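PDB 5AEG: sulfoquinovosidase from Escherichia coli, which hydrolyses sulfoquinovosyl diacylglycerides and simple sulfoquinovosides such as sulfoquinovosyl glycerol, releasing sulfoquinovose that the bacterium degrades as a source of carbon and sulfur. Local coordinates for residues A[150-155]-A[404-409]; A[428-433]-A[456-461]; A[134-139]-A[179-184]; A[473-478]-A[508-513]. All coordinates share one frame; numbering follows the deposited sequence.

Contact 1: residues A[150-155]-A[404-409]; sequences TSEQGV and ADFGEY. With CA (calcium ion), chain D.
OE2 of Glu408 and OE1 of Glu152 are both gripped by NH1 of Arg455 in salt bridges, while NE of the same guanidinium pairs with OD1 of Asp405. Glu152 OE2 lies unusually near Glu408 OE2, at 2.4 Å, a contact whose nature is doubtful. The two carboxylates do not lie flat on each other, their planes being 72° apart. The aliphatic part of Glu408 lies against the carbonyl of Ser151 and the side chain of Thr150. Its CG sits between the backbone N and the carbonyl carbon (chi1 79°), the crowded position, which sets it 3.4 Å from Ser151 O. Thr150 OG1, anti to its own backbone N, approaches Glu408 CB to 3.3 Å, and the two side chains cross at about a right angle. On the other side of Glu152 the chain turns to the metal: Gly154 O binds the calcium ion at 2.4 Å, Gln153 is another ligand, and water 1, Asp472 and Asp481 also coordinate it. Asp405, the catalytic nucleophile, is further held by a bond between Tyr333 OH and OD2. The N-terminal mutarotase-like domain thus lends a loop to the rim of the barrel, where the segment after strand 401-404 carries the nucleophile and Glu408, probably also an active-site residue by analogy with relatives, as in the active site of family 31 glycoside hydrolases.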
loop_
_atom_site.group_PDB
_atom_site.type_symbol
_atom_site.label_atom_id
_atom_site.label_comp_id
_atom_site.label_asym_id
_atom_site.label_seq_id
_atom_site.Cartn_x
_atom_site.Cartn_y
_atom_site.Cartn_z
ATOM N N THR A 150 -1.477 -10.307 -4.952
ATOM C CA THR A 150 -2.037 -9.728 -3.705
ATOM C C THR A 150 -2.424 -10.839 -2.764
ATOM O O THR A 150 -2.936 -11.900 -3.197
ATOM C CB THR A 150 -3.163 -8.678 -3.903
ATOM O OG1 THR A 150 -3.352 -8.055 -2.646
ATOM C CG2 THR A 150 -4.461 -9.263 -4.433
ATOM N N SER A 151 -2.065 -10.687 -1.499
ATOM C CA SER A 151 -2.272 -11.709 -0.488
ATOM C C SER A 151 -2.182 -11.114 0.901
ATOM O O SER A 151 -1.920 -9.902 1.062
ATOM C CB SER A 151 -1.255 -12.846 -0.577
ATOM O OG SER A 151 0.081 -12.577 -0.065
ATOM N N GLU A 152 -2.440 -11.950 1.903
ATOM C CA GLU A 152 -2.022 -11.528 3.259
ATOM C C GLU A 152 -0.549 -11.223 3.214
ATOM O O GLU A 152 0.278 -11.799 2.475
ATOM C CB GLU A 152 -2.306 -12.540 4.331
ATOM C CG GLU A 152 -3.779 -12.958 4.430
ATOM C CD GLU A 152 -4.687 -11.776 4.435
ATOM O OE1 GLU A 152 -4.394 -10.851 5.267
ATOM O OE2 GLU A 152 -5.649 -11.723 3.586
ATOM N N GLN A 153 -0.155 -10.283 4.065
ATOM C CA GLN A 153 1.179 -9.743 4.013
ATOM C C GLN A 153 2.259 -10.585 4.788
ATOM O O GLN A 153 3.457 -10.426 4.587
ATOM C CB GLN A 153 1.028 -8.331 4.626
ATOM C CG GLN A 153 2.264 -7.428 4.476
ATOM C CD GLN A 153 2.896 -7.154 5.792
ATOM O OE1 GLN A 153 2.602 -7.808 6.789
ATOM N NE2 GLN A 153 3.763 -6.171 5.820
ATOM N N GLY A 154 1.803 -11.507 5.642
ATOM C CA GLY A 154 2.673 -12.361 6.367
ATOM C C GLY A 154 2.781 -11.953 7.825
ATOM O O GLY A 154 2.619 -10.794 8.159
ATOM N N VAL A 155 3.069 -12.911 8.711
ATOM C CA VAL A 155 3.344 -12.586 10.141
ATOM C C VAL A 155 4.771 -13.017 10.375
ATOM O O VAL A 155 5.122 -14.229 10.420
ATOM C CB VAL A 155 2.364 -13.400 11.029
ATOM C CG1 VAL A 155 2.736 -13.313 12.505
ATOM C CG2 VAL A 155 0.906 -13.059 10.672
ATOM N N ALA A 404 -11.501 0.816 5.310
ATOM C CA ALA A 404 -12.084 -0.021 4.251
ATOM C C ALA A 404 -11.109 -1.143 4.066
ATOM O O ALA A 404 -10.097 -1.036 3.316
ATOM C CB ALA A 404 -12.300 0.755 2.949
ATOM N N ASP A 405 -11.373 -2.233 4.785
ATOM C CA ASP A 405 -10.406 -3.295 4.948
ATOM C C ASP A 405 -10.530 -4.357 3.836
ATOM O O ASP A 405 -11.504 -4.372 3.111
ATOM C CB ASP A 405 -10.660 -3.937 6.304
ATOM C CG ASP A 405 -9.512 -4.759 6.842
ATOM O OD1 ASP A 405 -8.346 -4.765 6.329
ATOM O OD2 ASP A 405 -9.764 -5.429 7.867
ATOM N N PHE A 406 -9.540 -5.237 3.784
ATOM C CA PHE A 406 -9.458 -6.357 2.859
ATOM C C PHE A 406 -9.449 -5.947 1.371
ATOM O O PHE A 406 -9.051 -4.821 1.067
ATOM C CB PHE A 406 -10.583 -7.390 3.167
ATOM C CG PHE A 406 -10.305 -8.223 4.323
ATOM C CD1 PHE A 406 -9.640 -9.437 4.157
ATOM C CD2 PHE A 406 -10.817 -7.891 5.564
ATOM C CE1 PHE A 406 -9.359 -10.258 5.264
ATOM C CE2 PHE A 406 -10.513 -8.677 6.662
ATOM C CZ PHE A 406 -9.811 -9.879 6.509
ATOM N N GLY A 407 -9.693 -6.914 0.467
ATOM C CA GLY A 407 -9.442 -6.716 -0.954
ATOM C C GLY A 407 -8.455 -7.675 -1.539
ATOM O O GLY A 407 -8.468 -7.889 -2.765
ATOM N N GLU A 408 -7.582 -8.238 -0.661
ATOM C CA GLU A 408 -6.484 -9.098 -1.032
ATOM C C GLU A 408 -6.854 -10.589 -1.152
ATOM O O GLU A 408 -6.030 -11.394 -1.505
ATOM C CB GLU A 408 -5.242 -8.875 -0.091
ATOM C CG GLU A 408 -5.341 -9.557 1.268
ATOM C CD GLU A 408 -6.339 -8.906 2.233
ATOM O OE1 GLU A 408 -6.781 -7.797 1.923
ATOM O OE2 GLU A 408 -6.683 -9.531 3.306
ATOM N N TYR A 409 -8.064 -10.930 -0.792
ATOM C CA TYR A 409 -8.463 -12.298 -0.689
ATOM C C TYR A 409 -9.762 -12.522 -1.444
ATOM O O TYR A 409 -10.728 -12.976 -0.898
ATOM C CB TYR A 409 -8.512 -12.820 0.789
ATOM C CG TYR A 409 -8.770 -14.360 0.830
ATOM C CD1 TYR A 409 -8.262 -15.220 -0.205
ATOM C CD2 TYR A 409 -9.567 -14.948 1.816
ATOM C CE1 TYR A 409 -8.493 -16.575 -0.212
ATOM C CE2 TYR A 409 -9.826 -16.339 1.788
ATOM C CZ TYR A 409 -9.280 -17.135 0.784
ATOM O OH TYR A 409 -9.461 -18.505 0.761
HETATM CA CA CA D . 2.467 -8.563 9.008
HETATM O O HOH W 1 1.962 -9.100 11.278
#

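Contact 2: residues A[428-433]-A[456-461]; sequences AWPALW and AGSTGS
Pro430 and Ala431 both turn their CB atoms toward the loop, and Ser458 turns its own back to meet them. The ring of Pro430 lies over the backbone of Gly457, with CB 3.3 Å from Gly457 C, a tight fit of ring carbon on loop backbone. CB of Ala456 meets Pro430 CB at 3.9 Å. Next along the helix, the methyl of Ala431 fits between Ser458 OG and Thr459 O, 3.3 Å from the latter. Ser458 OG, set between its own backbone N and carbonyl carbon (chi1 62°), faces the helix and accepts a bond of 2.8 Å from Ala431 N, at an N-H...O angle of 148°. That amide has no bond to the preceding turn, where the helix is kinked at Pro430 and Ala431; Ser458 OG is its acceptor instead. The loop then closes in a type II turn from Ser458 to Ser461, with Gly460 as N-cap of helix 461-464. Here helix 422-444 packs on the loop that follows strand 451-454, neighbouring elements of the TIM barrel at the catalytic end.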
loop_
_atom_site.group_PDB
_atom_site.type_symbol
_atom_site.label_atom_id
_atom_site.label_comp_id
_atom_site.label_asym_id
_atom_site.label_seq_id
_atom_site.Cartn_x
_atom_site.Cartn_y
_atom_site.Cartn_z
ATOM N N ALA A 428 -6.909 -7.515 -9.441
ATOM C CA ALA A 428 -7.670 -6.260 -9.686
ATOM C C ALA A 428 -8.693 -5.911 -8.603
ATOM O O ALA A 428 -9.285 -4.812 -8.605
ATOM C CB ALA A 428 -8.389 -6.365 -11.065
ATOM N N TRP A 429 -8.933 -6.854 -7.693
ATOM C CA TRP A 429 -10.009 -6.662 -6.703
ATOM C C TRP A 429 -9.792 -5.396 -5.806
ATOM O O TRP A 429 -10.711 -4.633 -5.536
ATOM C CB TRP A 429 -10.176 -7.864 -5.780
ATOM C CG TRP A 429 -11.587 -8.111 -5.387
ATOM C CD1 TRP A 429 -12.150 -7.935 -4.192
ATOM C CD2 TRP A 429 -12.653 -8.526 -6.288
ATOM N NE1 TRP A 429 -13.516 -8.296 -4.230
ATOM C CE2 TRP A 429 -13.842 -8.629 -5.516
ATOM C CE3 TRP A 429 -12.674 -8.901 -7.623
ATOM C CZ2 TRP A 429 -15.081 -9.075 -6.073
ATOM C CZ3 TRP A 429 -13.942 -9.303 -8.229
ATOM C CH2 TRP A 429 -15.108 -9.417 -7.425
ATOM N N PRO A 430 -8.576 -5.178 -5.329
ATOM C CA PRO A 430 -8.428 -4.031 -4.417
ATOM C C PRO A 430 -8.838 -2.685 -4.985
ATOM O O PRO A 430 -9.572 -1.901 -4.357
ATOM C CB PRO A 430 -6.903 -4.078 -4.037
ATOM C CG PRO A 430 -6.541 -5.508 -4.191
ATOM C CD PRO A 430 -7.352 -6.001 -5.398
ATOM N N ALA A 431 -8.381 -2.336 -6.178
ATOM C CA ALA A 431 -8.803 -1.031 -6.714
ATOM C C ALA A 431 -10.311 -0.953 -7.082
ATOM O O ALA A 431 -10.883 0.152 -7.054
ATOM C CB ALA A 431 -8.000 -0.660 -7.878
ATOM N N LEU A 432 -10.917 -2.109 -7.373
ATOM C CA LEU A 432 -12.368 -2.179 -7.630
ATOM C C LEU A 432 -13.112 -1.828 -6.328
ATOM O O LEU A 432 -14.032 -0.988 -6.298
ATOM C CB LEU A 432 -12.727 -3.578 -8.075
ATOM C CG LEU A 432 -14.091 -3.844 -8.695
ATOM C CD1 LEU A 432 -14.428 -2.802 -9.774
ATOM C CD2 LEU A 432 -14.035 -5.274 -9.287
ATOM N N TRP A 433 -12.657 -2.422 -5.230
ATOM C CA TRP A 433 -13.157 -2.090 -3.874
ATOM C C TRP A 433 -12.914 -0.655 -3.495
ATOM O O TRP A 433 -13.814 0.030 -3.007
ATOM C CB TRP A 433 -12.593 -3.153 -2.900
ATOM C CG TRP A 433 -12.809 -2.948 -1.446
ATOM C CD1 TRP A 433 -11.892 -3.156 -0.483
ATOM C CD2 TRP A 433 -14.035 -2.629 -0.784
ATOM N NE1 TRP A 433 -12.464 -3.000 0.762
ATOM C CE2 TRP A 433 -13.760 -2.585 0.604
ATOM C CE3 TRP A 433 -15.316 -2.276 -1.226
ATOM C CZ2 TRP A 433 -14.719 -2.244 1.556
ATOM C CZ3 TRP A 433 -16.292 -1.967 -0.281
ATOM C CH2 TRP A 433 -15.974 -1.952 1.121
ATOM N N ALA A 456 -5.142 -3.031 1.268
ATOM C CA ALA A 456 -4.990 -3.554 -0.077
ATOM C C ALA A 456 -5.054 -2.516 -1.151
ATOM O O ALA A 456 -5.754 -1.509 -1.005
ATOM C CB ALA A 456 -6.031 -4.648 -0.322
ATOM N N GLY A 457 -4.306 -2.790 -2.237
ATOM C CA GLY A 457 -4.334 -1.997 -3.386
ATOM C C GLY A 457 -3.970 -2.645 -4.657
ATOM O O GLY A 457 -3.447 -3.740 -4.669
ATOM N N SER A 458 -4.284 -1.937 -5.761
ATOM C CA SER A 458 -3.881 -2.379 -7.067
ATOM C C SER A 458 -3.938 -1.171 -7.990
ATOM O O SER A 458 -4.286 -0.078 -7.571
ATOM C CB SER A 458 -4.816 -3.505 -7.595
ATOM O OG SER A 458 -6.176 -3.116 -7.746
ATOM N N THR A 459 -3.524 -1.365 -9.235
ATOM C CA THR A 459 -3.514 -0.299 -10.232
ATOM C C THR A 459 -4.801 0.498 -10.229
ATOM O O THR A 459 -5.863 -0.065 -10.356
ATOM C CB THR A 459 -3.207 -0.885 -11.627
ATOM O OG1 THR A 459 -1.928 -1.538 -11.622
ATOM C CG2 THR A 459 -3.243 0.193 -12.622
ATOM N N GLY A 460 -4.712 1.805 -9.986
ATOM C CA GLY A 460 -5.882 2.684 -9.848
ATOM C C GLY A 460 -6.188 3.153 -8.432
ATOM O O GLY A 460 -6.932 4.135 -8.214
ATOM N N SER A 461 -5.680 2.430 -7.417
ATOM C CA SER A 461 -5.769 2.910 -6.014
ATOM C C SER A 461 -5.174 4.311 -5.863
ATOM O O SER A 461 -5.528 5.087 -4.994
ATOM C CB SER A 461 -5.068 1.896 -5.041
ATOM O OG SER A 461 -5.893 0.738 -4.985
#

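Contact 3: residues A[134-139]-A[179-184]; sequences EQFSYF and WTFFPQ
Two hydrogen bonds cross from Glu134, one through each end of its backbone. Its N gives a nearly straight bond of 2.7 Å to Phe182 O (169°), and its carbonyl O accepts from Thr180 OG1, also at 2.7 Å and in the carbonyl plane. Anti to its own backbone N (chi1 175°), the same hydroxyl accepts Phe182 N at 2.9 Å, closing an ST turn. An alanine at Thr180 would probably leave both Glu134 O and Phe182 N without this partner and free the turn to shift. Water 2 adds a bridge, accepting from Phe136 N at 3.0 Å and lying within bonding distance of Gln135 OE1 and Trp179 O. The ring contacts lie beside these. Phe181 CE1 comes to 3.7 Å from Phe136 CZ; the planes are nearly perpendicular, but the two rings meet obliquely. Glu134 OE1 lies at the edge of the Phe181 ring, 3.5 Å from CE1, while OE2 of that carboxylate bonds His501. These buried bonds are likely to hold the turn that carries Phe181, whose ring lies close to Asp472, the probable proton donor, and Glu408, probably also of the active site.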
loop_
_atom_site.group_PDB
_atom_site.type_symbol
_atom_site.label_atom_id
_atom_site.label_comp_id
_atom_site.label_asym_id
_atom_site.label_seq_id
_atom_site.Cartn_x
_atom_site.Cartn_y
_atom_site.Cartn_z
ATOM N N GLU A 134 3.543 -1.680 -2.682
ATOM C CA GLU A 134 3.948 -1.502 -1.277
ATOM C C GLU A 134 4.796 -2.705 -0.900
ATOM O O GLU A 134 4.297 -3.824 -0.723
ATOM C CB GLU A 134 2.711 -1.352 -0.381
ATOM C CG GLU A 134 3.031 -0.928 1.094
ATOM C CD GLU A 134 1.785 -0.735 1.883
ATOM O OE1 GLU A 134 0.717 -1.204 1.357
ATOM O OE2 GLU A 134 1.806 -0.012 2.901
ATOM N N GLN A 135 6.090 -2.445 -0.739
ATOM C CA GLN A 135 7.114 -3.367 -0.422
ATOM C C GLN A 135 7.656 -3.116 0.988
ATOM O O GLN A 135 7.951 -1.997 1.356
ATOM C CB GLN A 135 8.213 -3.292 -1.460
ATOM C CG GLN A 135 7.726 -3.755 -2.857
ATOM C CD GLN A 135 7.321 -5.235 -2.882
ATOM O OE1 GLN A 135 7.803 -6.072 -2.071
ATOM N NE2 GLN A 135 6.521 -5.594 -3.860
ATOM N N PHE A 136 7.672 -4.170 1.788
ATOM C CA PHE A 136 7.976 -3.996 3.207
ATOM C C PHE A 136 9.364 -4.440 3.654
ATOM O O PHE A 136 9.774 -4.088 4.761
ATOM C CB PHE A 136 6.897 -4.777 4.011
ATOM C CG PHE A 136 5.538 -4.172 4.015
ATOM C CD1 PHE A 136 4.625 -4.505 3.009
ATOM C CD2 PHE A 136 5.100 -3.374 5.073
ATOM C CE1 PHE A 136 3.364 -3.989 2.986
ATOM C CE2 PHE A 136 3.835 -2.894 5.084
ATOM C CZ PHE A 136 2.968 -3.188 4.023
ATOM N N SER A 137 10.076 -5.281 2.882
ATOM C CA SER A 137 11.431 -5.697 3.200
ATOM C C SER A 137 12.538 -5.031 2.378
ATOM O O SER A 137 13.707 -4.991 2.799
ATOM C CB SER A 137 11.589 -7.227 3.004
ATOM O OG SER A 137 10.751 -7.960 3.901
ATOM N N TYR A 138 12.186 -4.531 1.202
ATOM C CA TYR A 138 13.127 -3.916 0.270
ATOM C C TYR A 138 12.501 -2.634 -0.219
ATOM O O TYR A 138 11.264 -2.581 -0.424
ATOM C CB TYR A 138 13.417 -4.847 -0.919
ATOM C CG TYR A 138 14.264 -6.023 -0.490
ATOM C CD1 TYR A 138 15.614 -5.860 -0.194
ATOM C CD2 TYR A 138 13.683 -7.282 -0.271
ATOM C CE1 TYR A 138 16.380 -6.941 0.309
ATOM C CE2 TYR A 138 14.429 -8.353 0.163
ATOM C CZ TYR A 138 15.760 -8.199 0.446
ATOM O OH TYR A 138 16.431 -9.308 0.883
ATOM N N PHE A 139 13.327 -1.583 -0.401
ATOM C CA PHE A 139 12.843 -0.426 -1.147
ATOM C C PHE A 139 13.519 -0.514 -2.498
ATOM O O PHE A 139 12.826 -0.706 -3.529
ATOM C CB PHE A 139 13.126 0.900 -0.383
ATOM C CG PHE A 139 12.789 2.145 -1.163
ATOM C CD1 PHE A 139 11.637 2.234 -1.983
ATOM C CD2 PHE A 139 13.659 3.253 -1.088
ATOM C CE1 PHE A 139 11.361 3.374 -2.746
ATOM C CE2 PHE A 139 13.384 4.393 -1.820
ATOM C CZ PHE A 139 12.212 4.471 -2.624
ATOM N N TRP A 179 5.920 -10.667 0.199
ATOM C CA TRP A 179 4.515 -10.728 0.391
ATOM C C TRP A 179 3.905 -9.325 0.656
ATOM O O TRP A 179 4.469 -8.544 1.387
ATOM C CB TRP A 179 4.152 -11.683 1.539
ATOM C CG TRP A 179 4.235 -13.106 1.198
ATOM C CD1 TRP A 179 5.078 -13.698 0.359
ATOM C CD2 TRP A 179 3.390 -14.133 1.739
ATOM N NE1 TRP A 179 4.837 -15.060 0.338
ATOM C CE2 TRP A 179 3.766 -15.343 1.136
ATOM C CE3 TRP A 179 2.391 -14.140 2.683
ATOM C CZ2 TRP A 179 3.149 -16.546 1.452
ATOM C CZ3 TRP A 179 1.719 -15.352 2.980
ATOM C CH2 TRP A 179 2.124 -16.533 2.388
ATOM N N THR A 180 2.750 -9.060 0.076
ATOM C CA THR A 180 2.049 -7.817 0.278
ATOM C C THR A 180 0.639 -7.857 -0.240
ATOM O O THR A 180 0.320 -8.560 -1.223
ATOM C CB THR A 180 2.838 -6.660 -0.471
ATOM O OG1 THR A 180 2.134 -5.424 -0.404
ATOM C CG2 THR A 180 3.142 -6.989 -1.913
ATOM N N PHE A 181 -0.143 -7.004 0.367
ATOM C CA PHE A 181 -1.474 -6.769 -0.029
ATOM C C PHE A 181 -1.611 -5.711 -1.136
ATOM O O PHE A 181 -2.722 -5.493 -1.550
ATOM C CB PHE A 181 -2.422 -6.459 1.135
ATOM C CG PHE A 181 -1.799 -5.755 2.284
ATOM C CD1 PHE A 181 -1.213 -4.534 2.101
ATOM C CD2 PHE A 181 -1.756 -6.366 3.530
ATOM C CE1 PHE A 181 -0.519 -3.918 3.151
ATOM C CE2 PHE A 181 -1.098 -5.723 4.646
ATOM C CZ PHE A 181 -0.426 -4.558 4.394
ATOM N N PHE A 182 -0.508 -5.081 -1.583
ATOM C CA PHE A 182 -0.574 -4.022 -2.619
ATOM C C PHE A 182 0.691 -4.222 -3.470
ATOM O O PHE A 182 1.531 -3.340 -3.515
ATOM C CB PHE A 182 -0.670 -2.642 -1.975
ATOM C CG PHE A 182 -1.021 -1.493 -2.906
ATOM C CD1 PHE A 182 -0.915 -1.562 -4.328
ATOM C CD2 PHE A 182 -1.338 -0.288 -2.339
ATOM C CE1 PHE A 182 -1.219 -0.471 -5.079
ATOM C CE2 PHE A 182 -1.705 0.819 -3.112
ATOM C CZ PHE A 182 -1.589 0.713 -4.478
ATOM N N PRO A 183 0.836 -5.383 -4.137
ATOM C CA PRO A 183 1.864 -5.469 -5.156
ATOM C C PRO A 183 1.322 -4.729 -6.390
ATOM O O PRO A 183 0.111 -4.595 -6.544
ATOM C CB PRO A 183 1.963 -6.978 -5.467
ATOM C CG PRO A 183 0.533 -7.450 -5.242
ATOM C CD PRO A 183 -0.097 -6.518 -4.233
ATOM N N GLN A 184 2.185 -4.193 -7.228
ATOM C CA GLN A 184 1.702 -3.527 -8.430
ATOM C C GLN A 184 2.779 -3.726 -9.526
ATOM O O GLN A 184 3.951 -3.603 -9.238
ATOM C CB GLN A 184 1.426 -2.037 -8.227
ATOM C CG GLN A 184 0.649 -1.455 -9.439
ATOM C CD GLN A 184 0.158 -0.073 -9.238
ATOM O OE1 GLN A 184 -0.570 0.182 -8.290
ATOM N NE2 GLN A 184 0.513 0.822 -10.129
HETATM O O HOH W 2 6.638 -6.674 0.433
#

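Contact 4: residues A[473-478]-A[508-513]; sequences QNVDWS and YTTLFE
One carbonyl takes two successive amides: Gln473 O accepts from Thr509 N at 2.8 Å, an almost straight bond (174°), and from Tyr508 N at 2.9 Å. A third backbone bond, Val475 N to Thr509 O at 3.2 Å, completes a single beta bridge between Asn474 and Thr509. Asn474 CG is anti to the carbonyl carbon (chi1 -71°), which brings OD1 3.6 Å from Thr509 CB. The two side chains share water 1, which donates to Asn474 OD1 at 2.7 Å, lies equally close to Thr509 OG1, and is also a calcium ligand. At its other end, Asn474 ND2 bonds Asp476 OD2 at 3.2 Å, while Asp476 OD1 takes both N and OG of Ser478, the former in an Asx turn. A leucine in place of Asn474 would probably cost water 1 its acceptor OD1, leaving it held by Thr509 and the calcium ion, and leave Asp476 OD2 without its ND2 donor. The Tyr508 ring meets His537, a substrate-binding residue, edge-to-face. The bridge joins the loops after strands 468-469 and 501-505, beside the TIM-barrel active site and its calcium ion.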
loop_
_atom_site.group_PDB
_atom_site.type_symbol
_atom_site.label_atom_id
_atom_site.label_comp_id
_atom_site.label_asym_id
_atom_site.label_seq_id
_atom_site.Cartn_x
_atom_site.Cartn_y
_atom_site.Cartn_z
ATOM N N GLN A 473 1.377 -4.810 11.025
ATOM C CA GLN A 473 2.697 -5.061 11.547
ATOM C C GLN A 473 2.568 -5.897 12.843
ATOM O O GLN A 473 1.579 -5.811 13.544
ATOM C CB GLN A 473 3.420 -3.726 11.977
ATOM C CG GLN A 473 4.027 -3.039 10.767
ATOM C CD GLN A 473 2.979 -2.389 9.923
ATOM O OE1 GLN A 473 2.290 -1.488 10.384
ATOM N NE2 GLN A 473 2.810 -2.858 8.682
ATOM N N ASN A 474 3.569 -6.693 13.107
ATOM C CA ASN A 474 3.715 -7.269 14.416
ATOM C C ASN A 474 3.869 -6.163 15.461
ATOM O O ASN A 474 4.464 -5.117 15.174
ATOM C CB ASN A 474 4.938 -8.158 14.482
ATOM C CG ASN A 474 4.783 -9.504 13.673
ATOM O OD1 ASN A 474 3.707 -9.860 13.206
ATOM N ND2 ASN A 474 5.891 -10.195 13.484
ATOM N N VAL A 475 3.523 -6.488 16.704
ATOM C CA VAL A 475 3.869 -5.620 17.852
ATOM C C VAL A 475 5.290 -5.914 18.304
ATOM O O VAL A 475 5.534 -6.246 19.465
ATOM C CB VAL A 475 2.804 -5.733 18.977
ATOM C CG1 VAL A 475 1.475 -5.179 18.478
ATOM C CG2 VAL A 475 2.642 -7.135 19.566
ATOM N N ASP A 476 6.254 -5.798 17.375
ATOM C CA ASP A 476 7.648 -6.151 17.612
ATOM C C ASP A 476 8.517 -5.154 16.951
ATOM O O ASP A 476 8.017 -4.158 16.345
ATOM C CB ASP A 476 7.998 -7.636 17.301
ATOM C CG ASP A 476 8.143 -7.975 15.808
ATOM O OD1 ASP A 476 8.276 -7.075 14.903
ATOM O OD2 ASP A 476 8.155 -9.197 15.531
ATOM N N TRP A 477 9.811 -5.360 17.125
ATOM C CA TRP A 477 10.857 -4.487 16.598
ATOM C C TRP A 477 11.563 -5.113 15.393
ATOM O O TRP A 477 12.713 -4.719 15.029
ATOM C CB TRP A 477 11.891 -4.211 17.714
ATOM C CG TRP A 477 11.304 -3.633 19.022
ATOM C CD1 TRP A 477 10.865 -4.321 20.116
ATOM C CD2 TRP A 477 11.146 -2.225 19.350
ATOM N NE1 TRP A 477 10.432 -3.450 21.074
ATOM C CE2 TRP A 477 10.638 -2.164 20.665
ATOM C CE3 TRP A 477 11.459 -1.032 18.677
ATOM C CZ2 TRP A 477 10.390 -0.943 21.342
ATOM C CZ3 TRP A 477 11.198 0.189 19.324
ATOM C CH2 TRP A 477 10.678 0.225 20.671
ATOM N N SER A 478 10.933 -6.067 14.734
ATOM C CA SER A 478 11.676 -6.753 13.614
ATOM C C SER A 478 11.844 -5.809 12.444
ATOM O O SER A 478 10.983 -4.907 12.202
ATOM C CB SER A 478 10.965 -8.019 13.180
ATOM O OG SER A 478 9.659 -7.738 12.736
ATOM N N TYR A 508 -0.046 -4.036 15.202
ATOM C CA TYR A 508 -1.325 -4.728 15.245
ATOM C C TYR A 508 -1.225 -6.202 15.773
ATOM O O TYR A 508 -1.931 -6.619 16.725
ATOM C CB TYR A 508 -1.959 -4.709 13.886
ATOM C CG TYR A 508 -3.213 -5.575 13.804
ATOM C CD1 TYR A 508 -4.432 -5.111 14.308
ATOM C CD2 TYR A 508 -3.167 -6.840 13.232
ATOM C CE1 TYR A 508 -5.594 -5.886 14.236
ATOM C CE2 TYR A 508 -4.315 -7.615 13.158
ATOM C CZ TYR A 508 -5.507 -7.126 13.667
ATOM O OH TYR A 508 -6.654 -7.870 13.616
ATOM N N THR A 509 -0.427 -7.003 15.100
ATOM C CA THR A 509 -0.482 -8.467 15.196
ATOM C C THR A 509 0.105 -8.935 16.520
ATOM O O THR A 509 1.284 -8.741 16.837
ATOM C CB THR A 509 0.252 -9.173 14.052
ATOM O OG1 THR A 509 -0.257 -8.761 12.772
ATOM C CG2 THR A 509 0.119 -10.683 14.206
ATOM N N THR A 510 -0.776 -9.539 17.315
ATOM C CA THR A 510 -0.516 -9.863 18.675
ATOM C C THR A 510 -0.772 -11.411 18.796
ATOM O O THR A 510 -1.867 -11.841 19.088
ATOM C CB THR A 510 -1.481 -9.081 19.556
ATOM O OG1 THR A 510 -1.522 -7.694 19.198
ATOM C CG2 THR A 510 -1.110 -9.217 20.991
ATOM N N LEU A 511 0.227 -12.201 18.538
ATOM C CA LEU A 511 0.137 -13.651 18.441
ATOM C C LEU A 511 1.429 -14.214 18.925
ATOM O O LEU A 511 2.411 -13.493 19.030
ATOM C CB LEU A 511 0.000 -14.061 16.981
ATOM C CG LEU A 511 -1.269 -13.672 16.276
ATOM C CD1 LEU A 511 -1.153 -14.085 14.784
ATOM C CD2 LEU A 511 -2.560 -14.219 16.899
ATOM N N PHE A 512 1.418 -15.506 19.290
ATOM C CA PHE A 512 2.648 -16.223 19.650
ATOM C C PHE A 512 3.401 -15.528 20.750
ATOM O O PHE A 512 4.630 -15.385 20.666
ATOM C CB PHE A 512 3.559 -16.437 18.397
ATOM C CG PHE A 512 2.846 -17.030 17.247
ATOM C CD1 PHE A 512 2.227 -18.277 17.372
ATOM C CD2 PHE A 512 2.756 -16.369 16.038
ATOM C CE1 PHE A 512 1.514 -18.838 16.316
ATOM C CE2 PHE A 512 2.032 -16.918 14.993
ATOM C CZ PHE A 512 1.444 -18.159 15.103
ATOM N N GLU A 513 2.713 -15.059 21.785
ATOM C CA GLU A 513 3.465 -14.344 22.810
ATOM C C GLU A 513 4.141 -12.980 22.409
ATOM O O GLU A 513 4.941 -12.442 23.179
ATOM C CB GLU A 513 4.540 -15.262 23.461
ATOM C CG GLU A 513 3.979 -16.601 24.012
ATOM C CD GLU A 513 2.633 -16.475 24.757
ATOM O OE1 GLU A 513 2.473 -15.606 25.655
ATOM O OE2 GLU A 513 1.705 -17.266 24.453
HETATM O O HOH W 1 1.962 -9.100 11.278
#

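From the N terminus, 134-139 comes first and 150-155 next; 179-184 then closes contact 3, and only much later does 404-409 close contact 1. These two therefore cross, their segments alternating. Contact 3 stays within the mutarotase-like domain, whereas contact 1 joins it to the TIM barrel over 248 intervening residues. Contacts 2 and 4 follow in series, each closing a short loop inside the barrel, of 22 and 29 residues. Probable hydrogen bonds link contacts 1 and 2 (Asp405 O, Trp433 NE1), 2 and 3 (Gly457 N, Phe181 O) and 1 and 3 (Thr150 OG1, Phe181 O). Phe136 packs on Gln473 between contacts 3 and 4, and contacts 1 and 4 share water 1. Contacts 2 and 4 do not touch.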